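Local coordinates for early transcribed membrane protein 13 (Plasmodium falciparum, PDB 2VWA) that binds phosphatidylethanolamine through its soluble domain and is a sporozoite membrane protein probably needed for liver-stage development of the malaria parasite, at residues A[36-40]-A[90-94]. Residues are numbered along the deposited sequence.
With PTY (phosphatidylethanolamine), chain G.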
loop_
_atom_site.group_PDB
_atom_site.type_symbol
_atom_site.label_atom_id
_atom_site.label_comp_id
_atom_site.label_asym_id
_atom_site.label_seq_id
_atom_site.Cartn_x
_atom_site.Cartn_y
_atom_site.Cartn_z
ATOM N N GLN A 36 4.247 -0.979 -5.685
ATOM C CA GLN A 36 5.541 -1.335 -6.232
ATOM C C GLN A 36 5.835 -0.450 -7.447
ATOM O O GLN A 36 6.887 0.194 -7.517
ATOM C CB GLN A 36 5.558 -2.801 -6.625
ATOM C CG GLN A 36 6.833 -3.180 -7.336
ATOM C CD GLN A 36 7.025 -4.657 -7.459
ATOM O OE1 GLN A 36 6.455 -5.469 -6.705
ATOM N NE2 GLN A 36 7.856 -5.028 -8.406
ATOM N N LYS A 37 4.904 -0.412 -8.403
ATOM C CA LYS A 37 5.055 0.494 -9.551
ATOM C C LYS A 37 5.209 1.955 -9.171
ATOM O O LYS A 37 6.018 2.650 -9.778
ATOM C CB LYS A 37 3.911 0.368 -10.539
ATOM C CG LYS A 37 4.029 -0.841 -11.407
ATOM C CD LYS A 37 2.623 -1.306 -11.747
ATOM C CE LYS A 37 2.648 -2.529 -12.636
ATOM N NZ LYS A 37 1.436 -2.474 -13.504
ATOM N N HIS A 38 4.432 2.429 -8.201
ATOM C CA HIS A 38 4.611 3.798 -7.737
ATOM C C HIS A 38 5.995 4.001 -7.117
ATOM O O HIS A 38 6.662 4.984 -7.393
ATOM C CB HIS A 38 3.519 4.212 -6.764
ATOM C CG HIS A 38 3.533 5.675 -6.442
ATOM N ND1 HIS A 38 4.192 6.191 -5.344
ATOM C CD2 HIS A 38 2.979 6.735 -7.082
ATOM C CE1 HIS A 38 4.035 7.505 -5.318
ATOM N NE2 HIS A 38 3.296 7.859 -6.356
ATOM N N PHE A 39 6.440 3.051 -6.304
ATOM C CA PHE A 39 7.715 3.182 -5.604
ATOM C C PHE A 39 8.918 3.116 -6.531
ATOM O O PHE A 39 9.944 3.725 -6.264
ATOM C CB PHE A 39 7.813 2.101 -4.554
ATOM C CG PHE A 39 9.048 2.160 -3.705
ATOM C CD1 PHE A 39 9.104 3.011 -2.600
ATOM C CD2 PHE A 39 10.131 1.312 -3.969
ATOM C CE1 PHE A 39 10.219 3.024 -1.773
ATOM C CE2 PHE A 39 11.258 1.318 -3.164
ATOM C CZ PHE A 39 11.314 2.164 -2.061
ATOM N N GLU A 40 8.777 2.389 -7.631
ATOM C CA GLU A 40 9.878 2.160 -8.524
ATOM C C GLU A 40 10.058 3.376 -9.405
ATOM O O GLU A 40 11.095 3.539 -9.994
ATOM C CB GLU A 40 9.652 0.887 -9.333
ATOM C CG GLU A 40 10.076 -0.380 -8.563
ATOM C CD GLU A 40 9.749 -1.714 -9.284
ATOM O OE1 GLU A 40 9.005 -1.708 -10.312
ATOM O OE2 GLU A 40 10.228 -2.779 -8.808
ATOM N N LYS A 90 11.352 -5.329 0.505
ATOM C CA LYS A 90 11.896 -6.258 -0.472
ATOM C C LYS A 90 12.076 -5.657 -1.890
ATOM O O LYS A 90 13.052 -5.942 -2.594
ATOM C CB LYS A 90 11.001 -7.477 -0.538
ATOM C CG LYS A 90 10.963 -8.285 0.731
ATOM C CD LYS A 90 10.612 -9.695 0.339
ATOM C CE LYS A 90 9.789 -10.393 1.359
ATOM N NZ LYS A 90 8.376 -9.940 1.278
ATOM N N VAL A 91 11.130 -4.827 -2.304
ATOM C CA VAL A 91 11.292 -4.115 -3.551
ATOM C C VAL A 91 12.571 -3.255 -3.459
ATOM O O VAL A 91 13.413 -3.294 -4.342
ATOM C CB VAL A 91 10.026 -3.270 -3.891
ATOM C CG1 VAL A 91 10.293 -2.329 -5.078
ATOM C CG2 VAL A 91 8.795 -4.187 -4.156
ATOM N N TYR A 92 12.718 -2.523 -2.356
ATOM C CA TYR A 92 13.869 -1.668 -2.131
ATOM C C TYR A 92 15.183 -2.429 -2.076
ATOM O O TYR A 92 16.196 -1.958 -2.555
ATOM C CB TYR A 92 13.676 -0.924 -0.811
ATOM C CG TYR A 92 14.611 0.240 -0.592
ATOM C CD1 TYR A 92 14.905 1.120 -1.638
ATOM C CD2 TYR A 92 15.187 0.478 0.658
ATOM C CE1 TYR A 92 15.736 2.204 -1.452
ATOM C CE2 TYR A 92 16.044 1.572 0.860
ATOM C CZ TYR A 92 16.301 2.431 -0.215
ATOM O OH TYR A 92 17.120 3.515 -0.094
ATOM N N ALA A 93 15.164 -3.601 -1.457
ATOM C CA ALA A 93 16.340 -4.470 -1.398
ATOM C C ALA A 93 16.836 -4.789 -2.783
ATOM O O ALA A 93 18.027 -4.742 -3.045
ATOM C CB ALA A 93 16.022 -5.736 -0.668
ATOM N N ASN A 94 15.904 -5.109 -3.666
ATOM C CA ASN A 94 16.249 -5.497 -5.007
ATOM C C ASN A 94 16.786 -4.300 -5.790
ATOM O O ASN A 94 17.797 -4.419 -6.482
ATOM C CB ASN A 94 15.086 -6.214 -5.689
ATOM C CG ASN A 94 15.241 -6.266 -7.211
ATOM O OD1 ASN A 94 14.708 -5.411 -7.937
ATOM N ND2 ASN A 94 15.981 -7.268 -7.704
HETATM C C1 PTY G . 9.507 -8.315 -10.144
HETATM C C2 PTY G . 13.290 -4.208 -12.870
HETATM C C3 PTY G . 12.299 -3.393 -12.043
HETATM O O4 PTY G . 8.731 -9.194 -9.330
HETATM C C5 PTY G . 11.310 -6.607 -10.044
HETATM C C6 PTY G . 10.177 -7.269 -9.262
HETATM O O7 PTY G . 10.682 -7.889 -8.074
HETATM C C8 PTY G . 10.500 -7.109 -6.845
HETATM O O10 PTY G . 10.766 -5.917 -6.837
HETATM C C11 PTY G . 10.000 -7.767 -5.575
HETATM C C12 PTY G . 10.925 -8.921 -5.189
HETATM C C13 PTY G . 10.793 -9.335 -3.725
HETATM C C14 PTY G . 9.534 -10.156 -3.460
HETATM C C15 PTY G . 9.832 -11.649 -3.341
HETATM C C16 PTY G . 8.568 -12.488 -3.528
HETATM C C17 PTY G . 7.843 -12.663 -2.195
HETATM C C18 PTY G . 6.544 -13.447 -2.340
HETATM C C19 PTY G . 6.092 -13.989 -0.989
HETATM C C20 PTY G . 4.837 -13.273 -0.494
HETATM C C21 PTY G . 5.116 -12.378 0.710
HETATM C C22 PTY G . 5.126 -13.171 2.015
HETATM C C23 PTY G . 3.897 -12.894 2.877
HETATM C C24 PTY G . 4.195 -11.899 3.999
HETATM C C25 PTY G . 2.896 -11.229 4.434
HETATM C C26 PTY G . 3.115 -9.999 5.309
HETATM C C27 PTY G . 1.793 -9.633 5.967
HETATM C C28 PTY G . 1.954 -8.896 7.289
HETATM C C29 PTY G . 0.617 -8.312 7.702
HETATM C C30 PTY G . 9.008 -10.624 -9.290
HETATM C C31 PTY G . 10.205 -11.159 -8.530
HETATM O O30 PTY G . 8.255 -11.381 -9.880
HETATM C C32 PTY G . 9.764 -11.909 -7.277
HETATM C C33 PTY G . 10.888 -12.804 -6.760
HETATM C C34 PTY G . 10.385 -14.208 -6.424
HETATM C C35 PTY G . 11.394 -14.948 -5.545
HETATM C C36 PTY G . 11.623 -16.370 -6.054
HETATM C C37 PTY G . 11.012 -17.404 -5.115
HETATM C C38 PTY G . 10.532 -18.629 -5.888
HETATM C C39 PTY G . 9.008 -18.742 -5.881
HETATM C C40 PTY G . 8.540 -20.006 -5.157
HETATM C C41 PTY G . 7.099 -19.872 -4.669
HETATM C C42 PTY G . 7.019 -19.883 -3.143
HETATM C C43 PTY G . 5.688 -20.455 -2.662
HETATM C C44 PTY G . 5.064 -19.576 -1.594
HETATM P P1 PTY G . 10.110 -4.901 -11.723
HETATM O O11 PTY G . 10.956 -3.713 -12.425
HETATM O O12 PTY G . 8.774 -4.333 -11.299
HETATM O O13 PTY G . 10.134 -6.101 -12.645
HETATM O O14 PTY G . 10.954 -5.263 -10.385
HETATM N N1 PTY G . 13.992 -3.328 -13.784
#
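In this all-helical soluble domain of UIS3, the C-terminal part of helix 21-41 packs against helix 74-99; the two short segments run in roughly the same direction, crossing at -40° with axes 10.8 Å apart, and the phospholipid headgroup lies beside them. Start at Lys90, which makes no contact with 36-40 but lines the lipid pocket, its CB 3.7 Å from acyl carbon C13 of PTY. Val91 sits at the centre of the interface, its CA-to-CB bond pointing toward helix 21-41. Val91 CG1 meets Phe39 CD2 and Glu40 OE2, both at 3.8 Å, while Val91 CG2 touches Gln36 OE1 at 3.7 Å and PTY O10 at 3.8 Å. Val91 thus belongs both to the helix packing and to the pocket wall. Next, Tyr92 brings CD1 to 3.8 Å from Phe39 CZ; both rings also touch Lys47 of helix 44-50 and Val51. On the pocket side, Gln36 OE1 is hydrogen-bonded to His87 NE2, and Gln36 NE2 donates to Glu40 OE2 (3.3 Å) and, weakly, to PTY phosphate oxygen O12 (3.1 Å).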